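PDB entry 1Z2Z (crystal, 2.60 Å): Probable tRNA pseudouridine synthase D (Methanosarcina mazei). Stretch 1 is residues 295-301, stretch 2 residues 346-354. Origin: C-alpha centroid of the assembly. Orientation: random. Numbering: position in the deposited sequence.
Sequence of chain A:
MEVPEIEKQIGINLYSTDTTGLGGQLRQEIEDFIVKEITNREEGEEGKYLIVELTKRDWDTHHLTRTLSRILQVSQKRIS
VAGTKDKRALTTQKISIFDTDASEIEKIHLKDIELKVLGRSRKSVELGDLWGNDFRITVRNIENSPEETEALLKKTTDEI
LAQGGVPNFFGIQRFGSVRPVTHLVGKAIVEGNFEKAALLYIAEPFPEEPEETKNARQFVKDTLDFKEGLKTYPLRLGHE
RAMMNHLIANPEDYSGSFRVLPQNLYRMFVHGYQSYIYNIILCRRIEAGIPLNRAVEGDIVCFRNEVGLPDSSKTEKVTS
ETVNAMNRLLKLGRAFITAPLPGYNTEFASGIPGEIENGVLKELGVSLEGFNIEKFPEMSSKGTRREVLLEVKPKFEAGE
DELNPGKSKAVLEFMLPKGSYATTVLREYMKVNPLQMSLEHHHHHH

Stretch 1 295-301: AVEGDIV
Stretch 2 (346-354) TEFASGIPG

Three carbonyl oxygens crowd together where a type II beta turn, V296 to D299, meets the loop before a helix: S350 O lies 2.4 Å from E297 O and 2.6 Å from G298 O, all acceptors, so neither approach is a hydrogen bond and both are strained. E297 is at phi/psi -72/123, S350 at -121/160. The one hydrogen bond across the contact uses one of these oxygens, S350 N to G298 O at 2.7 Å (139° at the hydrogen). The nearest CA atoms across the contact are those of G298 and S350, 4.0 Å apart. G298 (64/41) leaves no room for a CB, which would fall 2.3 Å from S350 O; G351 (87/-151), the N-cap of the helix beginning at I352, would put one 2.2 Å from E297 O. Instead G351 CA offers a CA-H...O contact to E297 O at 3.6 Å. The CA-to-CB bond of V296 (-133/-166, chi1 m) points toward the second stretch, with V296 CG2 3.3 Å from P353 CD, in a C-gamma endo ring. D299 (-79/-34, chi1 -134°) starts away, yet D299 OD1 comes 3.5 Å from P353 CB, while D299 OD2 accepts a weak hydrogen bond from V296 N (2.8 Å). I300 (70/110, rotamer m,t) extends CD1 to 3.2 Å from E347 O and 3.8 Å from A349 CB. A349 (-81/176) also presses CB to 2.9 Å from G298 O.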

# COMPACT_ATOMS: atom_id res chain seq x y z
N ALA A 295 18.14 -11.11 -14.01
CA ALA A 295 18.86 -11.76 -12.92
C ALA A 295 20.38 -11.76 -13.13
O ALA A 295 20.86 -11.66 -14.26
CB ALA A 295 18.35 -13.20 -12.75
N VAL A 296 21.12 -11.85 -12.03
CA VAL A 296 22.58 -11.89 -12.07
C VAL A 296 23.07 -13.02 -11.18
O VAL A 296 22.29 -13.88 -10.77
CB VAL A 296 23.21 -10.57 -11.57
CG1 VAL A 296 22.76 -9.42 -12.43
CG2 VAL A 296 22.86 -10.34 -10.11
N GLU A 297 24.36 -13.04 -10.87
CA GLU A 297 24.87 -14.10 -10.03
C GLU A 297 24.42 -13.95 -8.58
O GLU A 297 24.68 -12.92 -7.95
CB GLU A 297 26.40 -14.16 -10.10
CG GLU A 297 26.94 -14.59 -11.45
CD GLU A 297 28.45 -14.67 -11.47
OE1 GLU A 297 29.02 -15.09 -12.50
OE2 GLU A 297 29.07 -14.31 -10.44
N GLY A 298 23.75 -14.97 -8.06
CA GLY A 298 23.28 -14.95 -6.69
C GLY A 298 22.24 -13.87 -6.44
O GLY A 298 22.27 -13.22 -5.40
N ASP A 299 21.33 -13.69 -7.40
CA ASP A 299 20.28 -12.68 -7.31
C ASP A 299 19.11 -13.09 -6.40
O ASP A 299 18.52 -12.24 -5.72
CB ASP A 299 19.76 -12.36 -8.72
CG ASP A 299 19.61 -10.85 -8.98
OD1 ASP A 299 19.45 -10.08 -8.01
OD2 ASP A 299 19.63 -10.44 -10.16
N ILE A 300 18.78 -14.39 -6.38
CA ILE A 300 17.67 -14.95 -5.59
C ILE A 300 16.30 -14.54 -6.14
O ILE A 300 15.90 -13.38 -6.02
CB ILE A 300 17.71 -14.55 -4.08
CG1 ILE A 300 18.87 -15.23 -3.37
CG2 ILE A 300 16.42 -14.98 -3.38
CD1 ILE A 300 18.93 -14.94 -1.89
N VAL A 301 15.58 -15.49 -6.72
CA VAL A 301 14.27 -15.19 -7.27
C VAL A 301 13.17 -15.98 -6.55
O VAL A 301 13.44 -16.71 -5.59
CB VAL A 301 14.24 -15.47 -8.81
CG1 VAL A 301 15.38 -14.73 -9.50
CG2 VAL A 301 14.34 -16.96 -9.10
N THR A 346 16.55 -14.72 7.35
CA THR A 346 16.81 -14.11 6.04
C THR A 346 18.02 -14.72 5.38
O THR A 346 19.01 -15.03 6.05
CB THR A 346 17.06 -12.60 6.14
OG1 THR A 346 16.05 -11.99 6.96
CG2 THR A 346 17.04 -11.97 4.75
N GLU A 347 17.94 -14.87 4.07
CA GLU A 347 19.02 -15.43 3.27
C GLU A 347 19.52 -14.37 2.30
O GLU A 347 18.97 -14.22 1.21
CB GLU A 347 18.51 -16.64 2.49
CG GLU A 347 19.56 -17.32 1.62
CD GLU A 347 18.92 -18.19 0.55
OE1 GLU A 347 17.99 -18.95 0.88
OE2 GLU A 347 19.37 -18.14 -0.62
N PHE A 348 20.55 -13.63 2.70
CA PHE A 348 21.11 -12.60 1.83
C PHE A 348 21.47 -13.23 0.49
O PHE A 348 21.78 -14.41 0.42
CB PHE A 348 22.35 -11.98 2.46
CG PHE A 348 22.15 -11.52 3.88
CD1 PHE A 348 20.88 -11.13 4.32
CD2 PHE A 348 23.22 -11.46 4.76
CE1 PHE A 348 20.69 -10.69 5.64
CE2 PHE A 348 23.05 -11.02 6.08
CZ PHE A 348 21.78 -10.64 6.52
N ALA A 349 21.43 -12.44 -0.58
CA ALA A 349 21.77 -12.95 -1.90
C ALA A 349 23.30 -12.96 -2.07
O ALA A 349 24.03 -12.52 -1.19
CB ALA A 349 21.12 -12.07 -2.97
N SER A 350 23.78 -13.46 -3.21
CA SER A 350 25.22 -13.50 -3.45
C SER A 350 25.58 -12.72 -4.69
O SER A 350 24.74 -12.48 -5.55
CB SER A 350 25.71 -14.95 -3.61
OG SER A 350 25.72 -15.63 -2.36
N GLY A 351 26.85 -12.34 -4.79
CA GLY A 351 27.32 -11.59 -5.94
C GLY A 351 27.10 -10.10 -5.74
O GLY A 351 27.12 -9.61 -4.60
N ILE A 352 26.90 -9.37 -6.84
CA ILE A 352 26.66 -7.93 -6.78
C ILE A 352 25.43 -7.60 -5.92
O ILE A 352 25.51 -6.75 -5.02
CB ILE A 352 26.47 -7.33 -8.19
CG1 ILE A 352 27.77 -7.44 -8.99
CG2 ILE A 352 26.02 -5.88 -8.07
CD1 ILE A 352 27.63 -7.00 -10.44
N PRO A 353 24.28 -8.26 -6.18
CA PRO A 353 23.09 -7.97 -5.38
C PRO A 353 23.29 -8.22 -3.89
O PRO A 353 22.75 -7.51 -3.04
CB PRO A 353 22.02 -8.88 -5.99
CG PRO A 353 22.81 -9.99 -6.60
CD PRO A 353 24.00 -9.29 -7.20
N GLY A 354 24.08 -9.25 -3.58
CA GLY A 354 24.36 -9.58 -2.19
C GLY A 354 25.12 -8.45 -1.52
O GLY A 354 24.94 -8.20 -0.33